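Local coordinates for periplasmic His/Glu/Gln/Arg/opine family-binding protein (Silicibacter pomeroyi, PDB 3I6V) that binds lysine and probably serves as the periplasmic solute-binding component of an amino-acid or opine ABC transporter, at residues L60-I74 / P175-S187. Sequence-based numbering, arbitrary orientation.
Sequences LVSGNYDTIIAGMSI and PLGGGVGMGLRES. With NA (sodium ion), chain C; LYS (lysine), chain B.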
ATOM      1  N   LEU A  60       7.843  12.528   6.308  1.00 21.88           N
ATOM      2  CA  LEU A  60       8.304  13.011   5.005  1.00 21.97           C
ATOM      3  C   LEU A  60       8.350  14.531   5.036  1.00 22.52           C
ATOM      4  O   LEU A  60       9.344  15.143   4.625  1.00 22.88           O
ATOM      5  CB  LEU A  60       7.343  12.572   3.865  1.00 21.89           C
ATOM      6  CG  LEU A  60       7.504  13.306   2.515  1.00 21.90           C
ATOM      7  CD1 LEU A  60       8.799  12.880   1.834  1.00 22.78           C
ATOM      8  CD2 LEU A  60       6.337  13.007   1.565  1.00 23.27           C
ATOM      9  N   VAL A  61       7.260  15.138   5.498  1.00 23.30           N
ATOM     10  CA  VAL A  61       7.169  16.616   5.528  1.00 24.40           C
ATOM     11  C   VAL A  61       8.299  17.240   6.387  1.00 25.21           C
ATOM     12  O   VAL A  61       8.834  18.272   6.018  1.00 24.46           O
ATOM     13  CB  VAL A  61       5.738  17.086   5.976  1.00 24.24           C
ATOM     14  CG1 VAL A  61       5.678  18.609   6.225  1.00 25.94           C
ATOM     15  CG2 VAL A  61       4.689  16.675   4.907  1.00 23.34           C
ATOM     16  N   SER A  62       8.690  16.583   7.493  1.00 26.47           N
ATOM     17  CA  SER A  62       9.716  17.108   8.403  0.50 27.26           C
ATOM     18  C   SER A  62      11.132  16.823   7.910  1.00 28.03           C
ATOM     19  O   SER A  62      12.112  17.242   8.537  1.00 27.74           O
ATOM     20  CB  SER A  62       9.540  16.541   9.824  0.50 27.35           C
ATOM     21  OG  SER A  62       8.224  16.753  10.293  0.50 26.99           O
ATOM     22  N   GLY A  63      11.243  16.077   6.804  1.00 27.83           N
ATOM     23  CA  GLY A  63      12.535  15.848   6.196  1.00 27.70           C
ATOM     24  C   GLY A  63      13.311  14.637   6.684  1.00 28.09           C
ATOM     25  O   GLY A  63      14.505  14.562   6.426  1.00 27.32           O
ATOM     26  N   ASN A  64      12.651  13.674   7.343  1.00 28.20           N
ATOM     27  CA  ASN A  64      13.309  12.412   7.732  1.00 28.08           C
ATOM     28  C   ASN A  64      13.741  11.533   6.564  1.00 27.19           C
ATOM     29  O   ASN A  64      14.662  10.708   6.697  1.00 26.67           O
ATOM     30  CB  ASN A  64      12.431  11.567   8.658  1.00 29.35           C
ATOM     31  CG  ASN A  64      12.177  12.226  10.010  1.00 32.74           C
ATOM     32  OD1 ASN A  64      12.369  13.425  10.187  1.00 34.05           O
ATOM     33  ND2 ASN A  64      11.699  11.426  10.965  1.00 34.81           N
ATOM     34  N   TYR A  65      13.052  11.675   5.429  1.00 24.64           N
ATOM     35  CA  TYR A  65      13.395  10.974   4.201  1.00 23.30           C
ATOM     36  C   TYR A  65      12.760  11.796   3.076  1.00 23.35           C
ATOM     37  O   TYR A  65      12.138  12.837   3.350  1.00 23.31           O
ATOM     38  CB  TYR A  65      12.887   9.507   4.185  1.00 23.00           C
ATOM     39  CG  TYR A  65      11.574   9.352   4.896  1.00 23.07           C
ATOM     40  CD1 TYR A  65      11.540   9.115   6.274  1.00 23.27           C
ATOM     41  CD2 TYR A  65      10.353   9.492   4.210  1.00 21.32           C
ATOM     42  CE1 TYR A  65      10.330   9.009   6.965  1.00 22.08           C
ATOM     43  CE2 TYR A  65       9.113   9.377   4.903  1.00 20.48           C
ATOM     44  CZ  TYR A  65       9.119   9.141   6.270  1.00 19.92           C
ATOM     45  OH  TYR A  65       7.957   9.034   6.994  1.00 20.72           O
ATOM     46  N   ASP A  66      12.902  11.332   1.838  1.00 22.54           N
ATOM     47  CA  ASP A  66      12.545  12.173   0.692  1.00 22.53           C
ATOM     48  C   ASP A  66      11.392  11.680  -0.157  1.00 21.67           C
ATOM     49  O   ASP A  66      10.874  12.453  -0.976  1.00 22.86           O
ATOM     50  CB  ASP A  66      13.773  12.402  -0.198  1.00 22.78           C
ATOM     51  CG  ASP A  66      14.959  12.939   0.598  1.00 23.93           C
ATOM     52  OD1 ASP A  66      14.803  13.960   1.306  1.00 26.92           O
ATOM     53  OD2 ASP A  66      16.029  12.293   0.567  1.00 25.37           O
ATOM     54  N   THR A  67      11.025  10.416  -0.026  1.00 19.63           N
ATOM     55  CA  THR A  67       9.885   9.886  -0.764  1.00 20.32           C
ATOM     56  C   THR A  67       9.085   8.935   0.114  1.00 20.25           C
ATOM     57  O   THR A  67       9.616   8.398   1.110  1.00 20.37           O
ATOM     58  CB  THR A  67      10.304   9.092  -2.036  1.00 20.62           C
ATOM     59  OG1 THR A  67      10.872   7.829  -1.630  1.00 23.01           O
ATOM     60  CG2 THR A  67      11.317   9.846  -2.886  1.00 19.81           C
ATOM     61  N   ILE A  68       7.821   8.724  -0.243  1.00 19.40           N
ATOM     62  CA  ILE A  68       7.042   7.619   0.328  1.00 20.42           C
ATOM     63  C   ILE A  68       6.756   6.633  -0.791  1.00 20.82           C
ATOM     64  O   ILE A  68       6.182   7.024  -1.800  1.00 19.96           O
ATOM     65  CB  ILE A  68       5.727   8.112   0.954  1.00 19.53           C
ATOM     66  CG1 ILE A  68       6.026   9.016   2.153  1.00 20.47           C
ATOM     67  CG2 ILE A  68       4.834   6.923   1.382  1.00 20.96           C
ATOM     68  CD1 ILE A  68       4.761   9.726   2.688  1.00 20.40           C
ATOM     69  N   ILE A  69       7.213   5.386  -0.645  1.00 20.74           N
ATOM     70  CA  ILE A  69       6.882   4.344  -1.596  1.00 21.74           C
ATOM     71  C   ILE A  69       6.429   3.160  -0.722  1.00 22.99           C
ATOM     72  O   ILE A  69       7.252   2.402  -0.189  1.00 23.02           O
ATOM     73  CB  ILE A  69       8.064   4.033  -2.556  1.00 22.42           C
ATOM     74  CG1 ILE A  69       7.679   2.987  -3.613  1.00 22.99           C
ATOM     75  CG2 ILE A  69       9.379   3.673  -1.772  1.00 24.12           C
ATOM     76  CD1 ILE A  69       8.815   2.745  -4.672  1.00 25.07           C
ATOM     77  N   ALA A  70       5.119   3.074  -0.498  1.00 22.02           N
ATOM     78  CA  ALA A  70       4.584   2.308   0.634  1.00 21.80           C
ATOM     79  C   ALA A  70       3.125   1.948   0.382  1.00 22.19           C
ATOM     80  O   ALA A  70       2.279   2.090   1.272  1.00 24.27           O
ATOM     81  CB  ALA A  70       4.718   3.139   1.964  1.00 20.66           C
ATOM     82  N   GLY A  71       2.829   1.499  -0.835  1.00 21.91           N
ATOM     83  CA  GLY A  71       1.455   1.117  -1.230  1.00 21.83           C
ATOM     84  C   GLY A  71       0.400   2.195  -0.986  1.00 21.04           C
ATOM     85  O   GLY A  71      -0.750   1.874  -0.713  1.00 21.54           O
ATOM     86  N   MET A  72       0.793   3.466  -1.103  1.00 20.46           N
ATOM     87  CA  MET A  72      -0.080   4.612  -0.734  1.00 19.82           C
ATOM     88  C   MET A  72      -0.896   5.025  -1.966  1.00 19.58           C
ATOM     89  O   MET A  72      -0.305   5.401  -2.972  1.00 19.55           O
ATOM     90  CB  MET A  72       0.762   5.818  -0.281  1.00 18.15           C
ATOM     91  CG  MET A  72      -0.078   7.075   0.236  1.00 18.14           C
ATOM     92  SD  MET A  72       0.915   8.417   0.917  1.00 10.30           S
ATOM     93  CE  MET A  72       1.106   7.788   2.566  1.00 24.43           C
ATOM     94  N   SER A  73      -2.223   4.951  -1.866  1.00 18.77           N
ATOM     95  CA  SER A  73      -3.102   5.415  -2.924  1.00 19.54           C
ATOM     96  C   SER A  73      -3.035   6.918  -3.094  1.00 18.86           C
ATOM     97  O   SER A  73      -2.971   7.679  -2.106  1.00 18.31           O
ATOM     98  CB  SER A  73      -4.551   5.040  -2.606  1.00 20.22           C
ATOM     99  OG  SER A  73      -4.707   3.618  -2.685  1.00 19.84           O
ATOM    100  N   ILE A  74      -3.065   7.341  -4.350  1.00 18.76           N
ATOM    101  CA  ILE A  74      -3.121   8.766  -4.682  1.00 17.82           C
ATOM    102  C   ILE A  74      -4.537   9.251  -4.329  1.00 18.55           C
ATOM    103  O   ILE A  74      -5.493   8.681  -4.816  1.00 19.57           O
ATOM    104  CB  ILE A  74      -2.872   8.966  -6.171  1.00 18.88           C
ATOM    105  CG1 ILE A  74      -1.430   8.632  -6.513  1.00 17.57           C
ATOM    106  CG2 ILE A  74      -3.127  10.466  -6.579  1.00 16.54           C
ATOM    107  CD1 ILE A  74      -1.222   8.275  -8.024  1.00 20.56           C
ATOM    108  N   PRO A 175     -14.096  -0.405  -5.327  1.00 31.99           N
ATOM    109  CA  PRO A 175     -12.957   0.344  -5.895  1.00 32.04           C
ATOM    110  C   PRO A 175     -12.668   1.587  -5.049  1.00 31.58           C
ATOM    111  O   PRO A 175     -13.584   2.349  -4.754  1.00 31.76           O
ATOM    112  CB  PRO A 175     -13.442   0.725  -7.312  1.00 32.88           C
ATOM    113  CG  PRO A 175     -14.755  -0.044  -7.520  1.00 33.46           C
ATOM    114  CD  PRO A 175     -15.324  -0.212  -6.116  1.00 32.82           C
ATOM    115  N   LEU A 176     -11.420   1.789  -4.621  1.00 30.61           N
ATOM    116  CA  LEU A 176     -11.097   2.973  -3.820  1.00 30.00           C
ATOM    117  C   LEU A 176      -9.766   3.513  -4.229  1.00 30.12           C
ATOM    118  O   LEU A 176      -8.805   2.732  -4.355  1.00 29.30           O
ATOM    119  CB  LEU A 176     -11.055   2.631  -2.306  1.00 29.34           C
ATOM    120  CG  LEU A 176     -12.330   2.446  -1.516  1.00 27.12           C
ATOM    121  CD1 LEU A 176     -12.012   2.043  -0.038  1.00 22.61           C
ATOM    122  CD2 LEU A 176     -13.205   3.746  -1.548  1.00 24.93           C
ATOM    123  N   GLY A 177      -9.691   4.839  -4.461  1.00 29.38           N
ATOM    124  CA  GLY A 177      -8.396   5.518  -4.576  1.00 27.78           C
ATOM    125  C   GLY A 177      -7.834   5.514  -5.987  1.00 28.62           C
ATOM    126  O   GLY A 177      -8.340   4.807  -6.860  1.00 27.96           O
ATOM    127  N   GLY A 178      -6.771   6.291  -6.204  1.00 28.06           N
ATOM    128  CA  GLY A 178      -6.269   6.546  -7.545  1.00 27.28           C
ATOM    129  C   GLY A 178      -5.123   5.673  -8.047  1.00 26.43           C
ATOM    130  O   GLY A 178      -4.394   6.074  -8.945  1.00 26.47           O
ATOM    131  N   GLY A 179      -4.961   4.479  -7.501  1.00 25.03           N
ATOM    132  CA  GLY A 179      -3.764   3.722  -7.832  1.00 23.27           C
ATOM    133  C   GLY A 179      -2.676   4.144  -6.846  1.00 22.75           C
ATOM    134  O   GLY A 179      -2.731   5.232  -6.288  1.00 21.28           O
ATOM    135  N   VAL A 180      -1.698   3.270  -6.621  1.00 21.98           N
ATOM    136  CA  VAL A 180      -0.589   3.563  -5.726  1.00 20.93           C
ATOM    137  C   VAL A 180       0.449   4.462  -6.455  1.00 20.38           C
ATOM    138  O   VAL A 180       0.793   4.232  -7.623  1.00 20.81           O
ATOM    139  CB  VAL A 180       0.035   2.230  -5.219  1.00 22.13           C
ATOM    140  CG1 VAL A 180       1.180   2.502  -4.322  1.00 24.14           C
ATOM    141  CG2 VAL A 180      -1.027   1.438  -4.419  1.00 21.44           C
ATOM    142  N   GLY A 181       0.941   5.485  -5.770  1.00 19.61           N
ATOM    143  CA  GLY A 181       1.942   6.384  -6.351  1.00 19.37           C
ATOM    144  C   GLY A 181       2.925   6.756  -5.281  1.00 19.55           C
ATOM    145  O   GLY A 181       2.676   6.499  -4.092  1.00 20.15           O
ATOM    146  N   MET A 182       4.053   7.335  -5.681  1.00 19.52           N
ATOM    147  CA  MET A 182       5.057   7.777  -4.694  1.00 19.84           C
ATOM    148  C   MET A 182       4.677   9.144  -4.221  1.00 19.88           C
ATOM    149  O   MET A 182       4.263  10.011  -5.039  1.00 19.19           O
ATOM    150  CB  MET A 182       6.482   7.883  -5.311  1.00 19.23           C
ATOM    151  CG  MET A 182       7.100   6.562  -5.819  1.00 23.29           C
ATOM    152  SD  MET A 182       8.738   6.701  -6.672  1.00 18.09           S
ATOM    153  CE  MET A 182       9.484   7.799  -5.472  1.00 18.29           C
ATOM    154  N   GLY A 183       4.871   9.371  -2.932  1.00 18.91           N
ATOM    155  CA  GLY A 183       4.610  10.667  -2.333  1.00 19.03           C
ATOM    156  C   GLY A 183       5.922  11.405  -2.117  1.00 19.83           C
ATOM    157  O   GLY A 183       6.937  10.799  -1.780  1.00 19.16           O
ATOM    158  N   LEU A 184       5.918  12.713  -2.348  1.00 19.38           N
ATOM    159  CA  LEU A 184       7.077  13.568  -2.082  1.00 19.50           C
ATOM    160  C   LEU A 184       6.619  14.895  -1.515  1.00 19.46           C
ATOM    161  O   LEU A 184       5.443  15.250  -1.653  1.00 18.96           O
ATOM    162  CB  LEU A 184       7.849  13.878  -3.371  1.00 19.37           C
ATOM    163  CG  LEU A 184       8.510  12.664  -4.036  1.00 20.94           C
ATOM    164  CD1 LEU A 184       7.575  12.130  -5.120  1.00 17.44           C
ATOM    165  CD2 LEU A 184       9.836  13.112  -4.634  1.00 20.74           C
ATOM    166  N   ARG A 185       7.555  15.664  -0.956  1.00 18.59           N
ATOM    167  CA  ARG A 185       7.193  16.983  -0.436  1.00 19.06           C
ATOM    168  C   ARG A 185       6.754  17.854  -1.611  1.00 19.15           C
ATOM    169  O   ARG A 185       7.246  17.683  -2.740  1.00 17.81           O
ATOM    170  CB  ARG A 185       8.362  17.677   0.289  1.00 19.66           C
ATOM    171  CG  ARG A 185       8.715  17.088   1.705  1.00 19.46           C
ATOM    172  CD  ARG A 185       9.967  17.834   2.295  1.00 20.95           C
ATOM    173  NE  ARG A 185      11.194  17.479   1.545  1.00 20.56           N
ATOM    174  CZ  ARG A 185      11.864  16.333   1.717  1.00 22.24           C
ATOM    175  NH1 ARG A 185      11.441  15.432   2.615  1.00 20.64           N
ATOM    176  NH2 ARG A 185      12.946  16.077   0.986  1.00 20.97           N
ATOM    177  N   GLU A 186       5.850  18.792  -1.340  1.00 19.19           N
ATOM    178  CA  GLU A 186       5.363  19.699  -2.404  1.00 20.30           C
ATOM    179  C   GLU A 186       6.432  20.656  -2.931  1.00 21.00           C
ATOM    180  O   GLU A 186       6.264  21.226  -4.005  1.00 18.59           O
ATOM    181  CB  GLU A 186       4.133  20.481  -1.918  1.00 20.71           C
ATOM    182  CG  GLU A 186       2.979  19.498  -1.591  1.00 18.37           C
ATOM    183  CD  GLU A 186       1.756  20.162  -0.961  1.00 21.08           C
ATOM    184  OE1 GLU A 186       1.877  21.139  -0.177  1.00 20.72           O
ATOM    185  OE2 GLU A 186       0.659  19.667  -1.242  1.00 20.39           O
ATOM    186  N   SER A 187       7.528  20.818  -2.179  1.00 21.45           N
ATOM    187  CA  SER A 187       8.623  21.678  -2.613  1.00 22.44           C
ATOM    188  C   SER A 187       9.664  20.843  -3.384  1.00 22.90           C
ATOM    189  O   SER A 187      10.751  21.334  -3.759  1.00 22.56           O
ATOM    190  CB  SER A 187       9.257  22.354  -1.393  1.00 23.46           C
ATOM    191  OG  SER A 187       9.630  21.335  -0.465  1.00 25.19           O
TER
HETATM  192 NA    NA C 279      -0.267  18.434  -3.071  1.00 17.71          NA
HETATM  193  N   LYS B   1      -3.725   1.949  -0.558  1.00 19.25           N
HETATM  194  CA  LYS B   1      -4.443   2.204   0.734  1.00 19.15           C
HETATM  195  C   LYS B   1      -4.262   3.636   1.184  1.00 19.85           C
HETATM  196  O   LYS B   1      -3.461   4.355   0.572  1.00 20.69           O
HETATM  197  CB  LYS B   1      -3.939   1.235   1.834  1.00 18.75           C
HETATM  198  CG  LYS B   1      -2.491   1.450   2.273  1.00 17.98           C
HETATM  199  CD  LYS B   1      -2.085   0.361   3.326  1.00 20.74           C
HETATM  200  CE  LYS B   1      -0.631   0.563   3.892  1.00 20.73           C
HETATM  201  NZ  LYS B   1      -0.261  -0.608   4.839  1.00 20.25           N
HETATM  202  OXT LYS B   1      -4.898   4.087   2.180  1.00 20.47           O
HETATM  203  O   HOH W   1      10.315  15.002  -0.942  1.00 19.59           O
HETATM  204  O   HOH W   2       3.305   4.439  -2.415  1.00 18.29           O
HETATM  205  O   HOH W   3      -5.778   2.983  -5.031  1.00 32.79           O
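Arg185 reaches across to the end of helix 56-61 and the turn after it. Its chain bends at chi3 (-70°), which brings the guanidinium edge to three acceptors. NH1 donates to Leu60 O (2.9 Å) and to Tyr65 O (2.8 Å), both within the guanidinium plane. NH2 forms a salt bridge with Asp66 OD1 (2.8 Å), met on the anti side, with the two flat groups 82° apart. Asp66 OD1 is also paired with Arg8, and Arg185 NH2 with Asp188. Leu60 O takes a second bond from Gly63 N, part of a Schellman motif, from the opposite face of its carbonyl plane. A water lies over one guanidinium face and links Asp66 O to Arg185 N.

Further along, Ile68 and Gly183 form an antiparallel hydrogen-bonded pair. The Met182 chain bends at chi3 (46°), bringing CE against Thr67 CB and CG2. Val180 turns CG1 against the bend of the ligand loop, 3.4 Å from Gly71 CA. Gly181 N bonds to Met72 O, Ile74 N to Gly179 O (2.9 Å) and Gly178 N to Ile74 O.

Ser73 N donates to the bound lysine's O (2.8 Å), while Gly71 O and Ser73 OG accept from its N. Residues 178-181 back this loop; three in-plane bonds and Asp188 probably fix the guanidinium's rotation.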